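Local coordinates for protein Agap007691-pb (Anopheles gambiae, PDB 5C98) that belongs to the serpin family and may act as a serine protease inhibitor, although its physiological role is not established, at residues 129-141 with 154-168. Residues are numbered along the deposited sequence; the frame is centred on the assembly and turned at random.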
# COMPACT_ATOMS: atom_id res chain seq x y z
N ASP A 129 -0.14 22.47 15.92
CA ASP A 129 -0.50 22.32 17.32
C ASP A 129 -1.10 20.93 17.48
O ASP A 129 -2.29 20.73 17.29
CB ASP A 129 -1.51 23.40 17.69
CG ASP A 129 -2.01 23.26 19.10
OD1 ASP A 129 -1.46 22.41 19.85
OD2 ASP A 129 -2.94 24.01 19.46
N LEU A 130 -0.26 19.97 17.89
CA LEU A 130 -0.69 18.58 18.06
C LEU A 130 -1.55 18.38 19.32
O LEU A 130 -2.12 17.30 19.50
CB LEU A 130 0.52 17.63 18.05
CG LEU A 130 0.94 17.08 16.67
CD1 LEU A 130 2.22 16.25 16.74
CD2 LEU A 130 -0.16 16.24 16.06
N THR A 131 -1.68 19.39 20.18
CA THR A 131 -2.69 19.35 21.23
C THR A 131 -4.10 19.60 20.70
O THR A 131 -5.07 19.44 21.45
CB THR A 131 -2.39 20.35 22.34
OG1 THR A 131 -2.84 21.66 21.96
CG2 THR A 131 -0.91 20.39 22.69
N ASP A 132 -4.24 19.97 19.42
CA ASP A 132 -5.53 20.35 18.83
C ASP A 132 -5.78 19.48 17.60
O ASP A 132 -5.13 19.66 16.56
CB ASP A 132 -5.52 21.83 18.45
CG ASP A 132 -6.91 22.35 18.12
OD1 ASP A 132 -7.86 21.53 18.00
OD2 ASP A 132 -7.06 23.57 17.95
N ASP A 133 -6.71 18.54 17.71
CA ASP A 133 -6.91 17.61 16.61
C ASP A 133 -7.47 18.27 15.35
O ASP A 133 -7.29 17.70 14.27
CB ASP A 133 -7.77 16.41 17.04
CG ASP A 133 -9.11 16.80 17.59
OD1 ASP A 133 -9.48 17.99 17.54
OD2 ASP A 133 -9.81 15.89 18.08
N ILE A 134 -8.09 19.44 15.43
CA ILE A 134 -8.77 20.01 14.26
C ILE A 134 -7.74 20.53 13.26
O ILE A 134 -7.76 20.12 12.08
CB ILE A 134 -9.78 21.10 14.68
CG1 ILE A 134 -10.91 20.48 15.51
CG2 ILE A 134 -10.34 21.83 13.45
CD1 ILE A 134 -11.88 19.63 14.73
N PRO A 135 -6.82 21.41 13.65
CA PRO A 135 -5.80 21.85 12.69
C PRO A 135 -4.84 20.76 12.31
O PRO A 135 -4.32 20.75 11.18
CB PRO A 135 -5.08 23.00 13.42
CG PRO A 135 -5.36 22.75 14.87
CD PRO A 135 -6.75 22.18 14.91
N SER A 136 -4.58 19.83 13.22
CA SER A 136 -3.68 18.73 12.92
C SER A 136 -4.23 17.87 11.79
O SER A 136 -3.53 17.57 10.81
CB SER A 136 -3.45 17.91 14.19
OG SER A 136 -2.74 18.65 15.17
N ALA A 137 -5.50 17.49 11.87
CA ALA A 137 -6.10 16.70 10.80
C ALA A 137 -6.22 17.50 9.51
O ALA A 137 -6.02 16.95 8.41
CB ALA A 137 -7.45 16.14 11.24
N LEU A 138 -6.52 18.80 9.61
CA LEU A 138 -6.67 19.61 8.41
C LEU A 138 -5.35 19.70 7.64
O LEU A 138 -5.35 19.68 6.41
CB LEU A 138 -7.18 21.00 8.77
CG LEU A 138 -7.47 21.87 7.55
CD1 LEU A 138 -8.54 21.25 6.67
CD2 LEU A 138 -7.89 23.27 7.98
N ALA A 139 -4.23 19.79 8.35
CA ALA A 139 -2.95 19.86 7.65
C ALA A 139 -2.73 18.61 6.81
O ALA A 139 -2.30 18.69 5.65
CB ALA A 139 -1.81 20.04 8.66
N VAL A 140 -3.04 17.44 7.37
CA VAL A 140 -2.86 16.19 6.64
C VAL A 140 -3.83 16.12 5.46
O VAL A 140 -3.44 15.85 4.32
CB VAL A 140 -3.06 14.99 7.58
CG1 VAL A 140 -2.88 13.67 6.80
CG2 VAL A 140 -2.09 15.07 8.76
N ASN A 141 -5.10 16.35 5.73
CA ASN A 141 -6.11 16.18 4.69
C ASN A 141 -5.90 17.17 3.55
O ASN A 141 -6.07 16.80 2.38
CB ASN A 141 -7.51 16.30 5.27
CG ASN A 141 -7.87 15.13 6.15
OD1 ASN A 141 -7.40 14.01 5.92
ND2 ASN A 141 -8.68 15.37 7.17
N PHE A 154 -8.16 11.92 4.04
CA PHE A 154 -7.09 11.00 4.38
C PHE A 154 -7.24 10.45 5.81
O PHE A 154 -7.00 9.26 6.05
CB PHE A 154 -5.75 11.73 4.17
CG PHE A 154 -4.57 10.82 4.24
CD1 PHE A 154 -4.09 10.42 5.45
CD2 PHE A 154 -3.95 10.36 3.09
CE1 PHE A 154 -3.03 9.56 5.55
CE2 PHE A 154 -2.85 9.51 3.20
CZ PHE A 154 -2.41 9.11 4.41
N ILE A 155 -7.58 11.31 6.78
CA ILE A 155 -7.68 10.92 8.18
C ILE A 155 -8.85 11.67 8.79
O ILE A 155 -9.34 12.66 8.25
CB ILE A 155 -6.42 11.18 9.07
CG1 ILE A 155 -5.86 12.58 8.81
CG2 ILE A 155 -5.36 10.08 8.90
CD1 ILE A 155 -5.04 13.10 9.99
N GLY A 156 -9.30 11.16 9.94
CA GLY A 156 -10.22 11.87 10.80
C GLY A 156 -9.47 12.46 11.99
O GLY A 156 -8.32 12.14 12.27
N GLU A 157 -10.16 13.36 12.69
CA GLU A 157 -9.55 13.98 13.86
C GLU A 157 -9.14 12.95 14.90
O GLU A 157 -8.13 13.13 15.59
CB GLU A 157 -10.51 15.00 14.46
CG GLU A 157 -10.47 16.34 13.76
CD GLU A 157 -11.46 16.47 12.61
OE1 GLU A 157 -11.98 15.44 12.12
OE2 GLU A 157 -11.71 17.62 12.19
N GLY A 158 -9.89 11.85 15.01
CA GLY A 158 -9.54 10.81 15.96
C GLY A 158 -8.19 10.18 15.71
O GLY A 158 -7.56 9.67 16.64
N ASP A 159 -7.71 10.20 14.46
CA ASP A 159 -6.45 9.55 14.15
C ASP A 159 -5.26 10.32 14.67
O ASP A 159 -4.17 9.75 14.82
CB ASP A 159 -6.32 9.36 12.63
CG ASP A 159 -7.37 8.44 12.06
OD1 ASP A 159 -7.50 7.31 12.57
OD2 ASP A 159 -8.08 8.84 11.10
N VAL A 160 -5.41 11.62 14.93
CA VAL A 160 -4.32 12.45 15.42
C VAL A 160 -4.54 12.92 16.84
O VAL A 160 -3.67 13.59 17.41
CB VAL A 160 -4.05 13.66 14.49
CG1 VAL A 160 -3.54 13.19 13.13
CG2 VAL A 160 -5.29 14.53 14.37
N PHE A 161 -5.67 12.57 17.45
CA PHE A 161 -6.02 13.08 18.77
C PHE A 161 -5.19 12.43 19.87
O PHE A 161 -4.87 11.24 19.82
CB PHE A 161 -7.48 12.78 19.06
CG PHE A 161 -7.85 13.04 20.48
CD1 PHE A 161 -8.16 14.32 20.89
CD2 PHE A 161 -7.81 12.02 21.42
CE1 PHE A 161 -8.44 14.58 22.21
CE2 PHE A 161 -8.10 12.28 22.74
CZ PHE A 161 -8.42 13.56 23.13
N SER A 162 -4.87 13.22 20.90
CA SER A 162 -4.27 12.69 22.12
C SER A 162 -4.64 13.58 23.30
O SER A 162 -4.78 14.80 23.15
CB SER A 162 -2.73 12.61 22.03
OG SER A 162 -2.11 13.83 21.61
N LEU A 163 -4.81 12.96 24.46
CA LEU A 163 -4.87 13.72 25.70
C LEU A 163 -3.45 14.02 26.16
O LEU A 163 -2.50 13.39 25.70
CB LEU A 163 -5.58 12.91 26.78
CG LEU A 163 -7.09 12.80 26.66
CD1 LEU A 163 -7.65 11.70 27.58
CD2 LEU A 163 -7.76 14.14 26.99
N PRO A 164 -3.27 15.00 27.07
CA PRO A 164 -1.91 15.31 27.56
C PRO A 164 -1.30 14.09 28.25
O PRO A 164 -2.05 13.37 28.90
CB PRO A 164 -2.15 16.43 28.59
CG PRO A 164 -3.45 17.03 28.21
CD PRO A 164 -4.28 15.92 27.62
N PRO A 165 0.01 13.85 28.08
CA PRO A 165 0.93 14.63 27.24
C PRO A 165 0.72 14.31 25.78
O PRO A 165 0.75 13.14 25.39
CB PRO A 165 2.30 14.14 27.71
CG PRO A 165 2.05 12.74 28.15
CD PRO A 165 0.69 12.75 28.78
N CYS A 166 0.49 15.34 24.98
CA CYS A 166 0.05 15.14 23.62
C CYS A 166 1.18 14.64 22.72
O CYS A 166 2.37 14.72 23.05
CB CYS A 166 -0.54 16.43 23.06
SG CYS A 166 -2.03 16.92 23.97
N HIS A 167 0.78 14.12 21.56
CA HIS A 167 1.74 13.60 20.60
C HIS A 167 2.70 14.69 20.13
O HIS A 167 2.34 15.86 20.06
CB HIS A 167 0.99 13.09 19.38
CG HIS A 167 0.18 11.87 19.64
ND1 HIS A 167 0.35 11.08 20.76
CD2 HIS A 167 -0.79 11.28 18.90
CE1 HIS A 167 -0.49 10.06 20.70
NE2 HIS A 167 -1.20 10.16 19.59
N LYS A 168 3.94 14.27 19.81
CA LYS A 168 4.95 15.17 19.27
C LYS A 168 5.29 14.93 17.81
O LYS A 168 5.79 15.85 17.16
CB LYS A 168 6.26 15.04 20.06
CG LYS A 168 6.14 15.38 21.55
CD LYS A 168 7.49 15.22 22.24
CE LYS A 168 7.35 14.93 23.72
NZ LYS A 168 6.78 16.07 24.45
O HOH W 1 -1.99 14.63 19.26
O HOH W 2 -5.17 16.22 20.21
O HOH W 3 -5.72 17.35 23.70
O HOH W 4 -9.92 19.06 10.73
O HOH W 5 -7.10 14.19 2.12
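Asn-141, on helix 133-146, faces the backbone of Phe-154 and Ile-155, while at the far end of the contact the turn at 129-132 comes beside Cys-166 and His-167, with CA atoms of Thr-131 and Cys-166 5.6 Å apart. The Asn-141 amide grips one residue twice: OD1 accepts from Ile-155 N at 2.8 Å, in its carbonyl plane on a lone pair, and ND2 donates to Ile-155 O at 3.0 Å, which fixes the rotation of the amide. Ile-155 CD1 reaches back to Val-140 CB at 3.6 Å and lies 4.1 Å from Ala-137 CB. With CG1 between the backbone N and carbonyl carbon (chi1 45°) and the chain extended beyond it, CD1 is carried toward the helix. Val-140 CG1 approaches the Phe-154 ring obliquely at CD1. In the serpin fold this corresponds to helix F and the segment after it, lying across beta-sheet A; here Val-140, Phe-154 and Val-160 all rest on Phe-172 of strand 169-177. Val-160 CG2 packs against Ser-136 CB and Ala-137 CB. Glu-157 lays CG alongside Ile-134 CD1, and the bend at chi2 (90°) carries its carboxylate over the same methyl, with OE2 3.2 Å from Ile-134 CD1. A water joins Glu-157 OE2 to Ile-134 O. Farther along, Leu-130 O and Val-160 O both accept from another water, which itself accepts from Ser-162 OG. Leu-130 presses CB and CD1 against His-167 O, and Cys-166 SG lies 3.7 Å from Thr-131 CA.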